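Local coordinates for putative MAR1 (Leishmania donovani, PDB 1X9G), which is of unknown function but belongs to the isochorismatase superfamily of alpha/beta proteins and has been named as a putative ribonuclease, at residues 11-16 against 174-179; 60-65 against 83-88; 114-119 against 143-148. All coordinates share one frame; numbering follows the deposited sequence.

Contact 1: 11-16 against 174-179; sequences RLMPHY and LQMTKD
Q175 reaches from the last turn of its helix to the backbone N of M13 and the side chain of L12, crossing the side chains of both residues at about a right angle. Its CB lies 3.9 Å from M13 CB. Beyond CG the chain is extended, with CD anti to CA (chi2 170°), and CD packs against CB and CD2 of L12. At the tip, OE1 accepts M13 N at 3.1 Å; the N-H points nearly straight at it (165°) and lies in the amide plane. The other branch, NE2, is bonded to S171 one turn back in the helix, so the amide is gripped from both ends and its rotation is fixed. Glutamine suits the place because it is long and offers both an acceptor and a donor. M13 then turns its thioether onto M176, SD 3.8 Å from CG, a flexible apolar pair that also touches T21 of the first strand. Where the helix stops, Y16 N bonds M176 O at 2.8 Å on a lone pair, and H15 CD2 approaches the same oxygen to 3.2 Å. Past it, T177 CG2 meets CE1 at the edge of the Y16 ring (3.5 Å), while H15 CE1 lies over the centre of one face of that ring. K178 folds its ammonium back to Q175 O and M13 O, although the separations are too short to be trusted in detail. Carbonyls at the end of a helix lack the usual i+4 amide; here Y16 supplies a donor to M176 O, and K178 perhaps another to Q175 O.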
loop_
_atom_site.group_PDB
_atom_site.type_symbol
_atom_site.label_atom_id
_atom_site.label_comp_id
_atom_site.label_asym_id
_atom_site.label_seq_id
_atom_site.Cartn_x
_atom_site.Cartn_y
_atom_site.Cartn_z
ATOM N N ARG A 11 7.874 -16.239 7.151
ATOM C CA ARG A 11 7.271 -15.410 6.140
ATOM C C ARG A 11 6.094 -15.938 5.368
ATOM O O ARG A 11 5.298 -15.114 4.937
ATOM C CB ARG A 11 8.264 -14.657 5.249
ATOM C CG ARG A 11 7.975 -13.158 5.278
ATOM C CD ARG A 11 8.991 -12.281 4.590
ATOM N NE ARG A 11 10.322 -12.618 5.050
ATOM C CZ ARG A 11 11.179 -11.771 5.604
ATOM N NH1 ARG A 11 10.873 -10.496 5.719
ATOM N NH2 ARG A 11 12.355 -12.226 6.031
ATOM N N LEU A 12 5.903 -17.236 5.201
ATOM C CA LEU A 12 4.620 -17.681 4.604
ATOM C C LEU A 12 4.002 -18.818 5.434
ATOM O O LEU A 12 4.460 -19.056 6.546
ATOM C CB LEU A 12 4.831 -18.110 3.147
ATOM C CG LEU A 12 5.328 -17.090 2.127
ATOM C CD1 LEU A 12 5.934 -17.755 0.939
ATOM C CD2 LEU A 12 4.176 -16.209 1.670
ATOM N N MET A 13 2.967 -19.493 4.935
ATOM C CA MET A 13 2.516 -20.752 5.578
ATOM C C MET A 13 3.658 -21.803 5.605
ATOM O O MET A 13 4.390 -21.965 4.615
ATOM C CB MET A 13 1.286 -21.345 4.881
ATOM C CG MET A 13 0.054 -20.474 5.037
ATOM S SD MET A 13 -1.493 -21.322 5.004
ATOM C CE MET A 13 -1.582 -21.904 6.707
ATOM N N PRO A 14 3.859 -22.467 6.755
ATOM C CA PRO A 14 4.856 -23.539 6.801
ATOM C C PRO A 14 4.240 -24.789 6.185
ATOM O O PRO A 14 3.003 -24.814 6.022
ATOM C CB PRO A 14 5.105 -23.730 8.307
ATOM C CG PRO A 14 3.880 -23.239 8.982
ATOM C CD PRO A 14 3.179 -22.265 8.052
ATOM N N HIS A 15 5.076 -25.785 5.836
ATOM C CA HIS A 15 4.615 -27.113 5.393
ATOM C C HIS A 15 3.477 -27.612 6.293
ATOM O O HIS A 15 3.544 -27.468 7.505
ATOM C CB HIS A 15 5.760 -28.162 5.293
ATOM C CG HIS A 15 5.291 -29.462 4.713
ATOM N ND1 HIS A 15 4.963 -30.554 5.498
ATOM C CD2 HIS A 15 4.957 -29.805 3.441
ATOM C CE1 HIS A 15 4.476 -31.519 4.734
ATOM N NE2 HIS A 15 4.454 -31.090 3.483
ATOM N N TYR A 16 2.439 -28.191 5.696
ATOM C CA TYR A 16 1.241 -28.629 6.459
ATOM C C TYR A 16 1.480 -29.476 7.721
ATOM O O TYR A 16 0.630 -29.480 8.628
ATOM C CB TYR A 16 0.188 -29.327 5.574
ATOM C CG TYR A 16 0.632 -30.585 4.829
ATOM C CD1 TYR A 16 0.694 -30.587 3.431
ATOM C CD2 TYR A 16 0.932 -31.785 5.502
ATOM C CE1 TYR A 16 1.075 -31.723 2.717
ATOM C CE2 TYR A 16 1.326 -32.958 4.786
ATOM C CZ TYR A 16 1.392 -32.909 3.383
ATOM O OH TYR A 16 1.771 -34.004 2.605
ATOM N N LEU A 174 -0.467 -24.228 -2.268
ATOM C CA LEU A 174 0.929 -24.360 -2.640
ATOM C C LEU A 174 1.952 -24.059 -1.556
ATOM O O LEU A 174 3.115 -24.468 -1.658
ATOM C CB LEU A 174 1.183 -23.416 -3.815
ATOM C CG LEU A 174 0.446 -23.796 -5.102
ATOM C CD1 LEU A 174 0.951 -23.001 -6.305
ATOM C CD2 LEU A 174 0.556 -25.330 -5.398
ATOM N N GLN A 175 1.559 -23.281 -0.558
ATOM C CA GLN A 175 2.496 -22.853 0.458
ATOM C C GLN A 175 2.578 -23.951 1.507
ATOM O O GLN A 175 3.625 -24.163 2.115
ATOM C CB GLN A 175 2.041 -21.544 1.099
ATOM C CG GLN A 175 2.363 -20.232 0.314
ATOM C CD GLN A 175 1.642 -19.040 0.941
ATOM O OE1 GLN A 175 1.688 -18.867 2.144
ATOM N NE2 GLN A 175 0.919 -18.267 0.143
ATOM N N MET A 176 1.468 -24.636 1.722
ATOM C CA MET A 176 1.418 -25.740 2.638
ATOM C C MET A 176 2.050 -27.069 2.102
ATOM O O MET A 176 2.478 -27.888 2.904
ATOM C CB MET A 176 -0.037 -25.965 3.067
ATOM C CG MET A 176 -0.590 -24.920 4.038
ATOM S SD MET A 176 -2.410 -24.990 4.266
ATOM C CE MET A 176 -2.501 -25.854 5.851
ATOM N N THR A 177 2.092 -27.282 0.781
ATOM C CA THR A 177 2.734 -28.480 0.191
ATOM C C THR A 177 4.029 -28.152 -0.492
ATOM O O THR A 177 4.065 -28.152 -1.709
ATOM C CB THR A 177 1.893 -29.128 -0.958
ATOM O OG1 THR A 177 0.967 -28.191 -1.506
ATOM C CG2 THR A 177 1.139 -30.366 -0.470
ATOM N N LYS A 178 5.106 -27.875 0.218
ATOM C CA LYS A 178 6.136 -27.052 -0.413
ATOM C C LYS A 178 6.824 -27.596 -1.709
ATOM O O LYS A 178 7.726 -26.950 -2.264
ATOM C CB LYS A 178 7.120 -26.600 0.657
ATOM C CG LYS A 178 6.508 -25.664 1.743
ATOM C CD LYS A 178 7.449 -24.436 2.002
ATOM C CE LYS A 178 6.942 -23.481 3.082
ATOM N NZ LYS A 178 5.651 -22.754 2.716
ATOM N N ASP A 179 6.344 -28.745 -2.220
ATOM C CA ASP A 179 7.029 -29.538 -3.276
ATOM C C ASP A 179 6.024 -30.297 -4.165
ATOM O O ASP A 179 5.067 -30.855 -3.656
ATOM C CB ASP A 179 7.966 -30.551 -2.611
ATOM C CG ASP A 179 9.177 -30.908 -3.476
ATOM O OD1 ASP A 179 9.012 -31.450 -4.612
ATOM O OD2 ASP A 179 10.310 -30.648 -2.986
#

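Contact 2: 60-65 against 83-88; sequences TKYIVT and KTAHLI
Y62 and H86 begin the pairing of two parallel strands: H86 N bonds Y62 O at 2.9 Å, nearly along the C=O axis. The oxygen of H86 then receives V64 N in a weak bond (3.3 Å), and V64 O takes I88 N at 2.8 Å, so that H86 is held through both its N and its O while Y62 and V64 flank it on the partner strand. CA-H groups add to the grip: A85 CA faces Y62 O, and L87 CA faces V64 O at 3.4 Å. The imidazole of H86 turns its CD2 edge to Y62 O, 3.6 Å away. With CG anti to the carbonyl carbon (chi1 -51°), the ring sets off beside its own backbone N, the group bonded to that same oxygen. On the face carrying I63 and T65, I88 lies side by side with T65; CD1 and CG2 are modelled very close, and the detail there is doubtful. V64 and L87 share the other face, CB to CB 4.3 Å. Beta-branched I63, V64, T65 and I88 suit extended chain, and the three aliphatic ones cover it with hydrocarbon. Further out, V100 of helix 98-102 touches both I63 and I88, and T65 OG1 is bonded to D27. Y62 OH is tied to A46 O in helix 39-55, and strand 21-26 bonds the second edge of strand 60-67. Such an inner strand, next to the outermost parallel strand and covered by helices, fits the Rossmann-like alpha/beta sheet of isochorismatase-family proteins.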
loop_
_atom_site.group_PDB
_atom_site.type_symbol
_atom_site.label_atom_id
_atom_site.label_comp_id
_atom_site.label_asym_id
_atom_site.label_seq_id
_atom_site.Cartn_x
_atom_site.Cartn_y
_atom_site.Cartn_z
ATOM N N THR A 60 -5.066 -30.288 10.615
ATOM C CA THR A 60 -5.948 -29.170 10.359
ATOM C C THR A 60 -7.338 -29.438 10.922
ATOM O O THR A 60 -7.907 -30.498 10.684
ATOM C CB THR A 60 -6.070 -28.870 8.844
ATOM O OG1 THR A 60 -6.728 -29.951 8.190
ATOM C CG2 THR A 60 -4.725 -28.690 8.204
ATOM N N LYS A 61 -7.863 -28.479 11.683
ATOM C CA LYS A 61 -9.273 -28.444 12.063
ATOM C C LYS A 61 -10.070 -27.562 11.089
ATOM O O LYS A 61 -9.500 -26.693 10.402
ATOM C CB LYS A 61 -9.429 -27.874 13.479
ATOM C CG LYS A 61 -8.420 -28.476 14.477
ATOM C CD LYS A 61 -8.580 -27.559 15.865
ATOM C CE LYS A 61 -7.434 -28.441 16.826
ATOM N NZ LYS A 61 -7.473 -27.720 18.180
ATOM N N TYR A 62 -11.386 -27.761 11.051
ATOM C CA TYR A 62 -12.251 -26.937 10.207
ATOM C C TYR A 62 -13.426 -26.409 11.032
ATOM O O TYR A 62 -14.101 -27.168 11.735
ATOM C CB TYR A 62 -12.722 -27.760 9.020
ATOM C CG TYR A 62 -13.289 -26.967 7.880
ATOM C CD1 TYR A 62 -12.542 -26.768 6.709
ATOM C CD2 TYR A 62 -14.589 -26.412 7.954
ATOM C CE1 TYR A 62 -13.052 -26.042 5.649
ATOM C CE2 TYR A 62 -15.118 -25.688 6.891
ATOM C CZ TYR A 62 -14.341 -25.511 5.746
ATOM O OH TYR A 62 -14.856 -24.815 4.691
ATOM N N ILE A 63 -13.676 -25.106 10.954
ATOM C CA ILE A 63 -14.571 -24.436 11.893
ATOM C C ILE A 63 -15.563 -23.520 11.140
ATOM O O ILE A 63 -15.176 -22.745 10.273
ATOM C CB ILE A 63 -13.748 -23.682 12.999
ATOM C CG1 ILE A 63 -12.773 -24.640 13.699
ATOM C CG2 ILE A 63 -14.645 -22.936 14.017
ATOM C CD1 ILE A 63 -11.815 -23.943 14.663
ATOM N N VAL A 64 -16.841 -23.637 11.454
ATOM C CA VAL A 64 -17.890 -22.880 10.802
ATOM C C VAL A 64 -18.518 -22.115 11.938
ATOM O O VAL A 64 -18.899 -22.706 12.943
ATOM C CB VAL A 64 -18.962 -23.827 10.200
ATOM C CG1 VAL A 64 -20.123 -23.070 9.599
ATOM C CG2 VAL A 64 -18.330 -24.795 9.171
ATOM N N THR A 65 -18.590 -20.795 11.808
ATOM C CA THR A 65 -19.425 -20.012 12.724
ATOM C C THR A 65 -20.661 -19.569 11.946
ATOM O O THR A 65 -20.564 -19.216 10.753
ATOM C CB THR A 65 -18.704 -18.761 13.274
ATOM O OG1 THR A 65 -18.487 -17.865 12.195
ATOM C CG2 THR A 65 -17.379 -19.097 13.865
ATOM N N LYS A 83 -17.065 -33.947 7.817
ATOM C CA LYS A 83 -17.726 -34.563 8.980
ATOM C C LYS A 83 -17.075 -34.103 10.279
ATOM O O LYS A 83 -17.737 -34.011 11.316
ATOM C CB LYS A 83 -17.720 -36.102 8.906
ATOM C CG LYS A 83 -18.164 -36.672 7.581
ATOM C CD LYS A 83 -19.555 -36.182 7.199
ATOM C CE LYS A 83 -19.973 -36.743 5.850
ATOM N NZ LYS A 83 -21.416 -37.132 5.881
ATOM N N THR A 84 -15.780 -33.804 10.212
ATOM C CA THR A 84 -15.040 -33.347 11.376
ATOM C C THR A 84 -15.331 -31.891 11.814
ATOM O O THR A 84 -14.829 -31.466 12.856
ATOM C CB THR A 84 -13.519 -33.546 11.173
ATOM O OG1 THR A 84 -13.178 -33.228 9.822
ATOM C CG2 THR A 84 -13.122 -35.006 11.451
ATOM N N ALA A 85 -16.141 -31.150 11.051
ATOM C CA ALA A 85 -16.355 -29.692 11.282
ATOM C C ALA A 85 -16.846 -29.269 12.686
ATOM O O ALA A 85 -17.741 -29.900 13.244
ATOM C CB ALA A 85 -17.292 -29.103 10.202
ATOM N N HIS A 86 -16.282 -28.199 13.255
ATOM C CA HIS A 86 -16.776 -27.708 14.544
ATOM C C HIS A 86 -17.658 -26.527 14.318
ATOM O O HIS A 86 -17.211 -25.369 14.260
ATOM C CB HIS A 86 -15.666 -27.367 15.505
ATOM C CG HIS A 86 -14.673 -28.463 15.661
ATOM N ND1 HIS A 86 -14.672 -29.314 16.741
ATOM C CD2 HIS A 86 -13.664 -28.873 14.851
ATOM C CE1 HIS A 86 -13.703 -30.203 16.592
ATOM N NE2 HIS A 86 -13.073 -29.954 15.456
ATOM N N LEU A 87 -18.932 -26.826 14.179
ATOM C CA LEU A 87 -19.893 -25.828 13.835
ATOM C C LEU A 87 -20.399 -25.109 15.089
ATOM O O LEU A 87 -20.785 -25.744 16.042
ATOM C CB LEU A 87 -20.954 -26.486 12.975
ATOM C CG LEU A 87 -22.380 -26.045 12.797
ATOM C CD1 LEU A 87 -22.573 -24.539 12.893
ATOM C CD2 LEU A 87 -22.625 -26.540 11.393
ATOM N N ILE A 88 -20.311 -23.772 15.092
ATOM C CA ILE A 88 -20.618 -22.977 16.280
ATOM C C ILE A 88 -21.403 -21.705 15.911
ATOM O O ILE A 88 -21.448 -21.306 14.755
ATOM C CB ILE A 88 -19.352 -22.748 17.273
ATOM C CG1 ILE A 88 -19.017 -21.285 17.494
ATOM C CG2 ILE A 88 -18.099 -23.567 16.910
ATOM C CD1 ILE A 88 -18.019 -20.781 16.520
#

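Contact 3: 114-119 against 143-148; sequences GIEGHA and GSQKKT
I115 lays the end of its side chain against the carbonyl of G143, with CD1 modelled 3.0 Å from the oxygen; both of its torsions are unusual, so the closeness deserves caution. At phi 123° and psi -149°, a CB on G114 would be jammed against the carbonyl O of the preceding residue, which is why glycine suits that place. The peptide joining I115 to E116 is cis, a feature known near the active site in relatives of this family, and it turns the chain from strand toward helix. G143 O is met next by G117 N at 3.0 Å, which comes from above the carbonyl plane, and by the CA-H of E116. E116 is bent at chi2, which places CD; its OE2 accepts Q145 N at 2.9 Å, and the donor stands above the carboxylate plane. A carboxylate fits here as an acceptor for a backbone N-H just ahead of a helix. H118 places ND1 2.7 Å from S144 OG, with the hydroxyl in the ring plane at its edge; a hydroxyl and an imidazole can each give or take the proton. NE2 on the far side of the ring is bonded to E170 of a neighbouring subunit, so the histidine links the loop to the subunit interface. Strands 109-115 and 134-143 thus both end here, side by side in the sheet, where helices 117-130 and 147-158 begin; D149 and A153 of the latter touch H118, and F150 touches S144.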
loop_
_atom_site.group_PDB
_atom_site.type_symbol
_atom_site.label_atom_id
_atom_site.label_comp_id
_atom_site.label_asym_id
_atom_site.label_seq_id
_atom_site.Cartn_x
_atom_site.Cartn_y
_atom_site.Cartn_z
ATOM N N GLY A 114 -14.475 -15.920 4.308
ATOM C CA GLY A 114 -15.879 -15.567 4.484
ATOM C C GLY A 114 -16.253 -14.080 4.399
ATOM O O GLY A 114 -15.583 -13.297 3.748
ATOM N N ILE A 115 -17.295 -13.711 5.139
ATOM C CA ILE A 115 -17.990 -12.483 5.022
ATOM C C ILE A 115 -18.294 -11.988 6.456
ATOM O O ILE A 115 -18.466 -12.803 7.313
ATOM C CB ILE A 115 -19.247 -12.711 4.195
ATOM C CG1 ILE A 115 -19.554 -11.442 3.406
ATOM C CG2 ILE A 115 -20.520 -13.198 5.045
ATOM C CD1 ILE A 115 -19.250 -11.589 1.938
ATOM N N GLU A 116 -18.266 -10.672 6.761
ATOM C CA GLU A 116 -17.860 -9.580 5.860
ATOM C C GLU A 116 -16.487 -9.052 6.207
ATOM O O GLU A 116 -16.167 -8.881 7.391
ATOM C CB GLU A 116 -18.856 -8.430 5.953
ATOM C CG GLU A 116 -20.304 -8.818 5.733
ATOM C CD GLU A 116 -21.148 -7.708 5.107
ATOM O OE1 GLU A 116 -22.334 -7.623 5.493
ATOM O OE2 GLU A 116 -20.655 -6.923 4.245
ATOM N N GLY A 117 -15.712 -8.727 5.158
ATOM C CA GLY A 117 -14.312 -8.257 5.262
ATOM C C GLY A 117 -14.051 -7.206 6.332
ATOM O O GLY A 117 -13.059 -7.276 7.072
ATOM N N HIS A 118 -14.973 -6.246 6.428
ATOM C CA HIS A 118 -14.824 -5.093 7.312
ATOM C C HIS A 118 -15.513 -5.240 8.667
ATOM O O HIS A 118 -15.461 -4.303 9.485
ATOM C CB HIS A 118 -15.367 -3.856 6.615
ATOM C CG HIS A 118 -16.830 -3.937 6.335
ATOM N ND1 HIS A 118 -17.354 -4.774 5.367
ATOM C CD2 HIS A 118 -17.886 -3.335 6.930
ATOM C CE1 HIS A 118 -18.673 -4.643 5.347
ATOM N NE2 HIS A 118 -19.017 -3.764 6.276
ATOM N N ALA A 119 -16.140 -6.400 8.907
ATOM C CA ALA A 119 -17.008 -6.559 10.052
ATOM C C ALA A 119 -16.557 -7.756 10.862
ATOM O O ALA A 119 -15.551 -7.663 11.563
ATOM C CB ALA A 119 -18.493 -6.651 9.584
ATOM N N GLY A 143 -15.486 -11.201 1.105
ATOM C CA GLY A 143 -16.412 -10.233 0.498
ATOM C C GLY A 143 -17.122 -9.312 1.491
ATOM O O GLY A 143 -17.164 -9.587 2.682
ATOM N N SER A 144 -17.672 -8.218 0.978
ATOM C CA SER A 144 -18.481 -7.272 1.735
ATOM C C SER A 144 -19.646 -6.902 0.823
ATOM O O SER A 144 -19.566 -7.098 -0.387
ATOM C CB SER A 144 -17.673 -6.021 2.074
ATOM O OG SER A 144 -16.789 -6.291 3.155
ATOM N N GLN A 145 -20.735 -6.367 1.365
ATOM C CA GLN A 145 -21.784 -5.832 0.478
ATOM C C GLN A 145 -21.327 -4.681 -0.403
ATOM O O GLN A 145 -21.660 -4.654 -1.581
ATOM C CB GLN A 145 -23.026 -5.455 1.257
ATOM C CG GLN A 145 -23.795 -6.639 1.662
ATOM C CD GLN A 145 -24.913 -6.298 2.605
ATOM O OE1 GLN A 145 -24.966 -6.824 3.706
ATOM N NE2 GLN A 145 -25.816 -5.405 2.180
ATOM N N LYS A 146 -20.567 -3.745 0.157
ATOM C CA LYS A 146 -20.036 -2.590 -0.615
ATOM C C LYS A 146 -18.504 -2.580 -0.741
ATOM O O LYS A 146 -17.784 -2.828 0.239
ATOM C CB LYS A 146 -20.495 -1.263 0.018
ATOM C CG LYS A 146 -21.999 -1.149 0.270
ATOM C CD LYS A 146 -22.708 -0.725 -1.020
ATOM C CE LYS A 146 -24.063 -1.399 -1.263
ATOM N NZ LYS A 146 -25.040 -1.111 -0.206
ATOM N N LYS A 147 -18.024 -2.256 -1.947
ATOM C CA LYS A 147 -16.584 -2.089 -2.279
ATOM C C LYS A 147 -15.803 -1.273 -1.271
ATOM O O LYS A 147 -14.751 -1.728 -0.802
ATOM C CB LYS A 147 -16.401 -1.433 -3.643
ATOM C CG LYS A 147 -16.785 -2.320 -4.813
ATOM C CD LYS A 147 -16.699 -1.571 -6.197
ATOM C CE LYS A 147 -16.627 -2.599 -7.434
ATOM N NZ LYS A 147 -17.956 -3.122 -7.913
ATOM N N THR A 148 -16.331 -0.096 -0.924
ATOM C CA THR A 148 -15.624 0.885 -0.105
ATOM C C THR A 148 -15.299 0.313 1.268
ATOM O O THR A 148 -14.204 0.479 1.773
ATOM C CB THR A 148 -16.397 2.246 -0.037
ATOM O OG1 THR A 148 -16.606 2.745 -1.358
ATOM C CG2 THR A 148 -15.633 3.323 0.740
#

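In the fold
Along the chain, contact 1 joins the N-terminal segment to helix 169-176 near the C-terminus, and contacts 2 and 3 are both nested within the loop it closes, contact 2 finishing before contact 3 opens. The last two reach the same six-stranded parallel sheet, contact 2 at its 86-90 edge and contact 3 at the ends of strands 109-115 and 134-143; their centres are about 22 Å apart. Contact 1 lies on the opposite side of the chain's centre from contact 3, about 27 Å between centres. Contacts 1 and 3 also border neighbouring subunits, whereas contact 2 is internal to the chain, so two of the three contacts lie at subunit interfaces as well as within the fold.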